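PDB 3NT8: ancylostoma secreted protein 1 from Necator americanus, which is a secreted protein with two CAP domains that is probably associated with the transition of infective hookworm larvae to parasitism. Local coordinates for residues Q226-N230 with Y276-A282; S283-G288 with F382-Q386; H287-C291 with V374-N378. Numbering follows the deposited sequence.

Contact 1: Q226-N230 with Y276-A282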
loop_
_atom_site.group_PDB
_atom_site.type_symbol
_atom_site.label_atom_id
_atom_site.label_comp_id
_atom_site.label_asym_id
_atom_site.label_seq_id
_atom_site.Cartn_x
_atom_site.Cartn_y
_atom_site.Cartn_z
ATOM N N GLN A 226 -20.581 -2.842 -12.175
ATOM C CA GLN A 226 -20.807 -1.405 -11.981
ATOM C C GLN A 226 -20.740 -0.690 -13.324
ATOM O O GLN A 226 -21.647 0.097 -13.653
ATOM C CB GLN A 226 -19.808 -0.794 -10.986
ATOM C CG GLN A 226 -20.000 -1.263 -9.547
ATOM C CD GLN A 226 -19.118 -0.544 -8.507
ATOM O OE1 GLN A 226 -18.953 0.650 -8.552
ATOM N NE2 GLN A 226 -18.540 -1.304 -7.574
ATOM N N CYS A 227 -19.685 -0.987 -14.092
ATOM C CA CYS A 227 -19.447 -0.404 -15.410
ATOM C C CYS A 227 -19.178 -1.477 -16.468
ATOM O O CYS A 227 -18.049 -1.796 -16.731
ATOM C CB CYS A 227 -18.254 0.542 -15.333
ATOM S SG CYS A 227 -18.395 1.876 -14.039
ATOM N N PRO A 228 -20.226 -2.049 -17.081
ATOM C CA PRO A 228 -19.995 -3.235 -17.954
ATOM C C PRO A 228 -19.369 -2.909 -19.309
ATOM O O PRO A 228 -18.766 -3.785 -19.929
ATOM C CB PRO A 228 -21.404 -3.823 -18.150
ATOM C CG PRO A 228 -22.320 -3.034 -17.212
ATOM C CD PRO A 228 -21.657 -1.721 -16.956
ATOM N N SER A 229 -19.524 -1.668 -19.777
ATOM C CA SER A 229 -18.896 -1.227 -21.007
ATOM C C SER A 229 -17.386 -1.004 -20.922
ATOM O O SER A 229 -16.728 -0.926 -21.956
ATOM C CB SER A 229 -19.558 0.063 -21.464
ATOM O OG SER A 229 -20.919 -0.222 -21.734
ATOM N N ASN A 230 -16.831 -0.879 -19.711
ATOM C CA ASN A 230 -15.398 -0.643 -19.544
ATOM C C ASN A 230 -14.640 -1.953 -19.287
ATOM O O ASN A 230 -15.189 -2.938 -18.759
ATOM C CB ASN A 230 -15.089 0.424 -18.426
ATOM C CG ASN A 230 -15.815 1.782 -18.642
ATOM O OD1 ASN A 230 -15.951 2.246 -19.768
ATOM N ND2 ASN A 230 -16.222 2.448 -17.540
ATOM N N TYR A 276 -18.874 6.846 -7.559
ATOM C CA TYR A 276 -18.186 6.267 -8.678
ATOM C C TYR A 276 -18.910 6.510 -10.028
ATOM O O TYR A 276 -20.125 6.378 -10.122
ATOM C CB TYR A 276 -17.929 4.773 -8.432
ATOM C CG TYR A 276 -16.668 4.336 -9.138
ATOM C CD1 TYR A 276 -15.430 4.532 -8.561
ATOM C CD2 TYR A 276 -16.710 3.795 -10.434
ATOM C CE1 TYR A 276 -14.277 4.196 -9.240
ATOM C CE2 TYR A 276 -15.587 3.448 -11.069
ATOM C CZ TYR A 276 -14.369 3.630 -10.475
ATOM O OH TYR A 276 -13.214 3.291 -11.162
ATOM N N ASP A 277 -18.173 6.879 -11.070
ATOM C CA ASP A 277 -18.786 7.293 -12.321
ATOM C C ASP A 277 -18.101 6.598 -13.468
ATOM O O ASP A 277 -16.871 6.762 -13.703
ATOM C CB ASP A 277 -18.719 8.814 -12.468
ATOM C CG ASP A 277 -19.418 9.311 -13.707
ATOM O OD1 ASP A 277 -20.485 9.906 -13.577
ATOM O OD2 ASP A 277 -18.933 9.113 -14.826
ATOM N N CYS A 278 -18.890 5.838 -14.219
ATOM C CA CYS A 278 -18.368 5.022 -15.288
ATOM C C CYS A 278 -17.667 5.803 -16.385
ATOM O O CYS A 278 -16.612 5.362 -16.901
ATOM C CB CYS A 278 -19.507 4.146 -15.848
ATOM S SG CYS A 278 -20.030 2.908 -14.669
ATOM N N GLU A 279 -18.236 6.956 -16.746
ATOM C CA GLU A 279 -17.709 7.792 -17.826
ATOM C C GLU A 279 -16.342 8.370 -17.430
ATOM O O GLU A 279 -15.444 8.534 -18.269
ATOM C CB GLU A 279 -18.702 8.941 -18.235
ATOM C CG GLU A 279 -20.066 8.466 -18.790
ATOM C CD GLU A 279 -19.954 7.670 -20.141
ATOM O OE1 GLU A 279 -20.238 8.282 -21.206
ATOM O OE2 GLU A 279 -19.593 6.447 -20.148
ATOM N N VAL A 280 -16.238 8.747 -16.161
ATOM C CA VAL A 280 -15.044 9.318 -15.629
ATOM C C VAL A 280 -14.035 8.168 -15.588
ATOM O O VAL A 280 -12.829 8.374 -15.769
ATOM C CB VAL A 280 -15.239 9.955 -14.217
ATOM C CG1 VAL A 280 -13.935 10.433 -13.680
ATOM C CG2 VAL A 280 -16.252 11.155 -14.232
ATOM N N GLU A 281 -14.505 6.958 -15.315
ATOM C CA GLU A 281 -13.605 5.814 -15.385
ATOM C C GLU A 281 -13.112 5.584 -16.824
ATOM O O GLU A 281 -11.959 5.295 -17.035
ATOM C CB GLU A 281 -14.292 4.545 -14.898
ATOM C CG GLU A 281 -13.345 3.348 -14.715
ATOM C CD GLU A 281 -14.107 2.068 -14.307
ATOM O OE1 GLU A 281 -14.796 1.473 -15.171
ATOM O OE2 GLU A 281 -14.046 1.668 -13.126
ATOM N N ALA A 282 -14.008 5.661 -17.779
ATOM C CA ALA A 282 -13.679 5.344 -19.173
ATOM C C ALA A 282 -12.643 6.355 -19.614
ATOM O O ALA A 282 -11.758 6.019 -20.394
ATOM C CB ALA A 282 -14.907 5.465 -20.066
#

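Contact 2: S283-G288 with F382-Q386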
loop_
_atom_site.group_PDB
_atom_site.type_symbol
_atom_site.label_atom_id
_atom_site.label_comp_id
_atom_site.label_asym_id
_atom_site.label_seq_id
_atom_site.Cartn_x
_atom_site.Cartn_y
_atom_site.Cartn_z
ATOM N N SER A 283 -12.742 7.590 -19.086
ATOM C CA SER A 283 -11.770 8.611 -19.437
ATOM C C SER A 283 -10.422 8.334 -18.738
ATOM O O SER A 283 -9.318 8.605 -19.262
ATOM C CB SER A 283 -12.346 10.001 -19.080
ATOM O OG SER A 283 -11.402 10.992 -19.304
ATOM N N ALA A 284 -10.476 7.853 -17.505
ATOM C CA ALA A 284 -9.195 7.491 -16.898
ATOM C C ALA A 284 -8.545 6.278 -17.554
ATOM O O ALA A 284 -7.313 6.218 -17.593
ATOM C CB ALA A 284 -9.304 7.282 -15.506
ATOM N N ILE A 285 -9.356 5.332 -18.033
ATOM C CA ILE A 285 -8.887 4.140 -18.737
ATOM C C ILE A 285 -8.165 4.484 -20.043
ATOM O O ILE A 285 -7.127 3.914 -20.312
ATOM C CB ILE A 285 -10.022 3.146 -19.016
ATOM C CG1 ILE A 285 -10.506 2.542 -17.692
ATOM C CG2 ILE A 285 -9.565 2.039 -20.005
ATOM C CD1 ILE A 285 -11.632 1.580 -17.838
ATOM N N ARG A 286 -8.684 5.464 -20.796
ATOM C CA ARG A 286 -8.078 5.900 -22.039
ATOM C C ARG A 286 -6.678 6.416 -21.891
ATOM O O ARG A 286 -5.816 6.123 -22.716
ATOM C CB ARG A 286 -8.945 7.003 -22.649
ATOM C CG ARG A 286 -10.064 6.412 -23.506
ATOM C CD ARG A 286 -10.642 7.482 -24.446
ATOM N NE ARG A 286 -11.326 8.490 -23.667
ATOM C CZ ARG A 286 -12.578 8.395 -23.246
ATOM N NH1 ARG A 286 -13.294 7.321 -23.560
ATOM N NH2 ARG A 286 -13.107 9.410 -22.554
ATOM N N HIS A 287 -6.482 7.226 -20.855
ATOM C CA HIS A 287 -5.200 7.725 -20.539
ATOM C C HIS A 287 -4.271 6.674 -19.904
ATOM O O HIS A 287 -3.057 6.560 -20.253
ATOM C CB HIS A 287 -5.373 8.892 -19.614
ATOM C CG HIS A 287 -4.077 9.482 -19.192
ATOM N ND1 HIS A 287 -3.156 9.952 -20.094
ATOM C CD2 HIS A 287 -3.520 9.628 -17.966
ATOM C CE1 HIS A 287 -2.097 10.386 -19.443
ATOM N NE2 HIS A 287 -2.290 10.201 -18.152
ATOM N N GLY A 288 -4.804 5.914 -18.963
ATOM C CA GLY A 288 -4.061 4.769 -18.434
ATOM C C GLY A 288 -3.455 3.839 -19.495
ATOM O O GLY A 288 -2.264 3.468 -19.382
ATOM N N PHE A 382 0.604 1.287 -13.454
ATOM C CA PHE A 382 0.194 2.686 -13.645
ATOM C C PHE A 382 -1.208 2.899 -13.084
ATOM O O PHE A 382 -2.115 2.152 -13.404
ATOM C CB PHE A 382 0.228 2.960 -15.174
ATOM C CG PHE A 382 -0.022 4.416 -15.572
ATOM C CD1 PHE A 382 0.290 5.435 -14.711
ATOM C CD2 PHE A 382 -0.542 4.743 -16.836
ATOM C CE1 PHE A 382 0.089 6.767 -15.078
ATOM C CE2 PHE A 382 -0.738 6.049 -17.193
ATOM C CZ PHE A 382 -0.403 7.070 -16.299
ATOM N N GLY A 383 -1.372 3.892 -12.200
ATOM C CA GLY A 383 -2.653 4.165 -11.547
ATOM C C GLY A 383 -3.093 5.605 -11.860
ATOM O O GLY A 383 -2.311 6.538 -11.690
ATOM N N VAL A 384 -4.292 5.763 -12.405
ATOM C CA VAL A 384 -4.843 7.088 -12.800
ATOM C C VAL A 384 -6.215 7.252 -12.140
ATOM O O VAL A 384 -7.085 6.365 -12.256
ATOM C CB VAL A 384 -5.003 7.261 -14.357
ATOM C CG1 VAL A 384 -5.643 8.701 -14.730
ATOM C CG2 VAL A 384 -3.681 7.033 -15.130
ATOM N N CYS A 385 -6.430 8.343 -11.414
ATOM C CA CYS A 385 -7.797 8.693 -11.036
ATOM C C CYS A 385 -8.197 10.078 -11.575
ATOM O O CYS A 385 -7.425 11.034 -11.541
ATOM C CB CYS A 385 -7.950 8.755 -9.518
ATOM S SG CYS A 385 -7.952 7.154 -8.689
ATOM N N GLN A 386 -9.455 10.199 -11.958
ATOM C CA GLN A 386 -9.968 11.457 -12.533
ATOM C C GLN A 386 -11.177 11.902 -11.740
ATOM O O GLN A 386 -11.868 11.107 -11.143
ATOM C CB GLN A 386 -10.299 11.324 -14.039
ATOM C CG GLN A 386 -9.057 11.269 -14.953
ATOM C CD GLN A 386 -9.411 11.234 -16.441
ATOM O OE1 GLN A 386 -10.576 11.365 -16.839
ATOM N NE2 GLN A 386 -8.383 11.077 -17.271
HETATM O O HOH W 1 -7.923 10.899 -20.200
#

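Contact 3: H287-C291 with V374-N378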
loop_
_atom_site.group_PDB
_atom_site.type_symbol
_atom_site.label_atom_id
_atom_site.label_comp_id
_atom_site.label_asym_id
_atom_site.label_seq_id
_atom_site.Cartn_x
_atom_site.Cartn_y
_atom_site.Cartn_z
ATOM N N HIS A 287 -6.482 7.226 -20.855
ATOM C CA HIS A 287 -5.200 7.725 -20.539
ATOM C C HIS A 287 -4.271 6.674 -19.904
ATOM O O HIS A 287 -3.057 6.560 -20.253
ATOM C CB HIS A 287 -5.373 8.892 -19.614
ATOM C CG HIS A 287 -4.077 9.482 -19.192
ATOM N ND1 HIS A 287 -3.156 9.952 -20.094
ATOM C CD2 HIS A 287 -3.520 9.628 -17.966
ATOM C CE1 HIS A 287 -2.097 10.386 -19.443
ATOM N NE2 HIS A 287 -2.290 10.201 -18.152
ATOM N N GLY A 288 -4.804 5.914 -18.963
ATOM C CA GLY A 288 -4.061 4.769 -18.434
ATOM C C GLY A 288 -3.455 3.839 -19.495
ATOM O O GLY A 288 -2.264 3.468 -19.382
ATOM N N ASN A 289 -4.252 3.435 -20.494
ATOM C CA ASN A 289 -3.817 2.463 -21.552
ATOM C C ASN A 289 -2.623 2.948 -22.434
ATOM O O ASN A 289 -1.926 2.169 -23.069
ATOM C CB ASN A 289 -5.021 2.057 -22.412
ATOM C CG ASN A 289 -6.035 1.245 -21.636
ATOM O OD1 ASN A 289 -5.742 0.811 -20.518
ATOM N ND2 ASN A 289 -7.237 1.036 -22.203
ATOM N N LYS A 290 -2.362 4.244 -22.408
ATOM C CA LYS A 290 -1.230 4.804 -23.153
ATOM C C LYS A 290 0.124 4.502 -22.536
ATOM O O LYS A 290 1.133 4.528 -23.247
ATOM C CB LYS A 290 -1.401 6.313 -23.319
ATOM C CG LYS A 290 -2.508 6.656 -24.293
ATOM C CD LYS A 290 -2.628 8.179 -24.370
ATOM C CE LYS A 290 -3.877 8.568 -25.135
ATOM N NZ LYS A 290 -4.063 10.015 -25.066
ATOM N N CYS A 291 0.148 4.250 -21.231
ATOM C CA CYS A 291 1.344 3.760 -20.541
ATOM C C CYS A 291 2.496 4.760 -20.497
ATOM O O CYS A 291 3.673 4.400 -20.295
ATOM C CB CYS A 291 1.800 2.427 -21.128
ATOM S SG CYS A 291 0.821 1.096 -20.541
ATOM N N VAL A 374 -6.265 1.164 -13.157
ATOM C CA VAL A 374 -4.962 0.609 -12.822
ATOM C C VAL A 374 -4.572 -0.272 -14.019
ATOM O O VAL A 374 -5.266 -1.263 -14.350
ATOM C CB VAL A 374 -4.964 -0.262 -11.508
ATOM C CG1 VAL A 374 -3.568 -0.760 -11.179
ATOM C CG2 VAL A 374 -5.429 0.504 -10.287
ATOM N N VAL A 375 -3.461 0.089 -14.664
ATOM C CA VAL A 375 -3.080 -0.509 -15.966
ATOM C C VAL A 375 -1.724 -1.173 -15.764
ATOM O O VAL A 375 -0.799 -0.554 -15.169
ATOM C CB VAL A 375 -2.993 0.546 -17.132
ATOM C CG1 VAL A 375 -2.780 -0.155 -18.503
ATOM C CG2 VAL A 375 -4.261 1.347 -17.239
ATOM N N PHE A 376 -1.593 -2.424 -16.215
ATOM C CA PHE A 376 -0.273 -3.087 -16.130
ATOM C C PHE A 376 0.539 -2.711 -17.357
ATOM O O PHE A 376 0.265 -3.173 -18.465
ATOM C CB PHE A 376 -0.375 -4.592 -15.995
ATOM C CG PHE A 376 -1.119 -5.076 -14.744
ATOM C CD1 PHE A 376 -1.047 -4.384 -13.541
ATOM C CD2 PHE A 376 -1.821 -6.262 -14.769
ATOM C CE1 PHE A 376 -1.712 -4.848 -12.401
ATOM C CE2 PHE A 376 -2.492 -6.731 -13.633
ATOM C CZ PHE A 376 -2.424 -5.989 -12.434
ATOM N N CYS A 377 1.524 -1.843 -17.168
ATOM C CA CYS A 377 2.370 -1.439 -18.255
ATOM C C CYS A 377 3.645 -2.287 -18.160
ATOM O O CYS A 377 3.908 -2.907 -17.118
ATOM C CB CYS A 377 2.634 0.058 -18.179
ATOM S SG CYS A 377 1.128 1.109 -18.454
ATOM N N ASN A 378 4.422 -2.350 -19.239
ATOM C CA ASN A 378 5.579 -3.254 -19.246
ATOM C C ASN A 378 6.766 -2.760 -18.382
ATOM O O ASN A 378 7.788 -3.455 -18.177
ATOM C CB ASN A 378 5.988 -3.626 -20.685
ATOM C CG ASN A 378 6.164 -2.411 -21.608
ATOM O OD1 ASN A 378 6.661 -1.344 -21.207
ATOM N ND2 ASN A 378 5.784 -2.592 -22.867
#

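Contact 1: Q226-N230 with Y276-A282
A disulfide, backed by a two-pronged amide contact, fastens the loop that leads into helix 235-253 to the first turn of helix 278-288 in the second CAP domain. Cys227 SG and Cys278 SG lie 2.0 Å apart with a chi3 of -87°, close to the unstrained value, and the two CA atoms are 5.5 Å apart. A type I turn from Cys227 to Asn230 folds the loop back so that Asn230 also faces the helix, while Pro228 and Ser229, at the turn's corners, remain exposed. Asparagine suits its place because its amide NH2 can donate twice: Asn230 ND2 donates hydrogen bonds to Cys278 O at 3.0 Å and to Glu281 OE1 at 2.9 Å. The buried Glu281 carboxylate is well compensated, since Tyr276 OH donates to Glu281 OE2 at 2.7 Å and Arg238 of helix 235-253 forms a salt bridge with it. The small Ala282 meets Asn230 OD1 through its CB at 3.4 Å. Asp277 starts the helix as its N-cap, Asp277 OD2 accepting from Val280 N at 3.0 Å. Tyr276 belongs to the short edge strand 275-276, its ring edge near Cys227 SG. Within the alpha-beta-alpha sandwich of the CAP fold, such a disulfide joins the segment before the first helix to the next helix, as Cys27-Cys76 does in this chain's other CAP domain.

Contact 2: S283-G288 with F382-Q386
His287 turns the face of its imidazole to the edge of the Phe382 ring, an offset edge-to-face pair with centroids 5.9 Å apart and planes at 68°; His287 NE2 is hydrogen-bonded to Gln294 O. The Phe382 edge also meets the helix backbone, Phe382 CD2 lying 3.3 Å from Gly288 O. Helix 283-288 runs over strand 382-386 at 148°, their axes approaching to 7.8 Å. Strand alternation turns Phe382, Val384 and Gln386 to the helix and sends Cys385 away, to its disulfide with Cys372. Branched Val384 fills the middle, with Val384 CG1 4.0 Å from Ala284 CB and Val384 CG2 3.8 Å from His287 CD2; a small alanine lets the strand come close. At the far end Ser283 OG donates to Gln386 OE1 at 2.6 Å, and a water joins Ser283 O (2.8 Å) to Gln386 NE2 (3.0 Å), which is also hydrogen-bonded to Glu306. The buried contact thus combines apolar and aromatic packing with a polar end, where the Gln386 amide both accepts and donates.

Contact 3: H287-C291 with V374-N378
The chain of 287-291 leaves helix 278-288 through a type I turn from Gly288 to Cys291, while 374-376 runs extended, as part of strand 369-376 in the sheet of the second CAP domain. Cys291 N donates a hydrogen bond to Gly288 O at 3.1 Å, and Lys290 N one to His287 O at 3.2 Å. Cys291 then departs from helical geometry with a positive phi of 67°, and its CA-to-CB bond points toward the strand segment. The two backbones approach at Gly288 and Val375, with CA atoms 5.9 Å apart, and at Cys291 and Cys377, with CA atoms 5.8 Å apart. Glycine fits the first of these places because a CB would sit only 2.7 Å from Val375 CG2, a clash. In its absence Val375 presses on the bare backbone of Gly288, with Val375 CG2 3.5 Å from Gly288 C, and meets the Asn289 amide, with Val375 CG2 3.6 Å from Asn289 OD1; Val375 CG1 lies 4.3 Å from Cys291 SG. Val374 points the other way, to Val237 and Phe241 of helix 235-253. At the second place Cys291 SG and Cys377 SG are 2.1 Å apart with a chi3 of -88°, and Cys377 also touches Phe382 of the neighbouring strand. With no hydrogen bond between the two segments, the union rests on one relaxed covalent bond and on apolar packing, and so depends little on direction-specific polar contacts.

All three contacts draw on helix 278-288 and the turn that follows it. Contact 1 holds its start, contact 2 lays its later turns on the sheet, and contact 3 secures its exit, so disulfides tether both ends. Contacts 2 and 3 share His287 and Gly288, with centres about 8 Å apart, and use neighbouring antiparallel strands: Phe382 O and Val375 N, 2.8 Å apart, probably form a hydrogen bond between them. Contacts 1 and 2, with centres about 11 Å apart, touch where Asn230 CB packs 3.7 Å from Ile285 CD1. Contacts 1 and 3 do not meet, their centres lying about 16 Å apart.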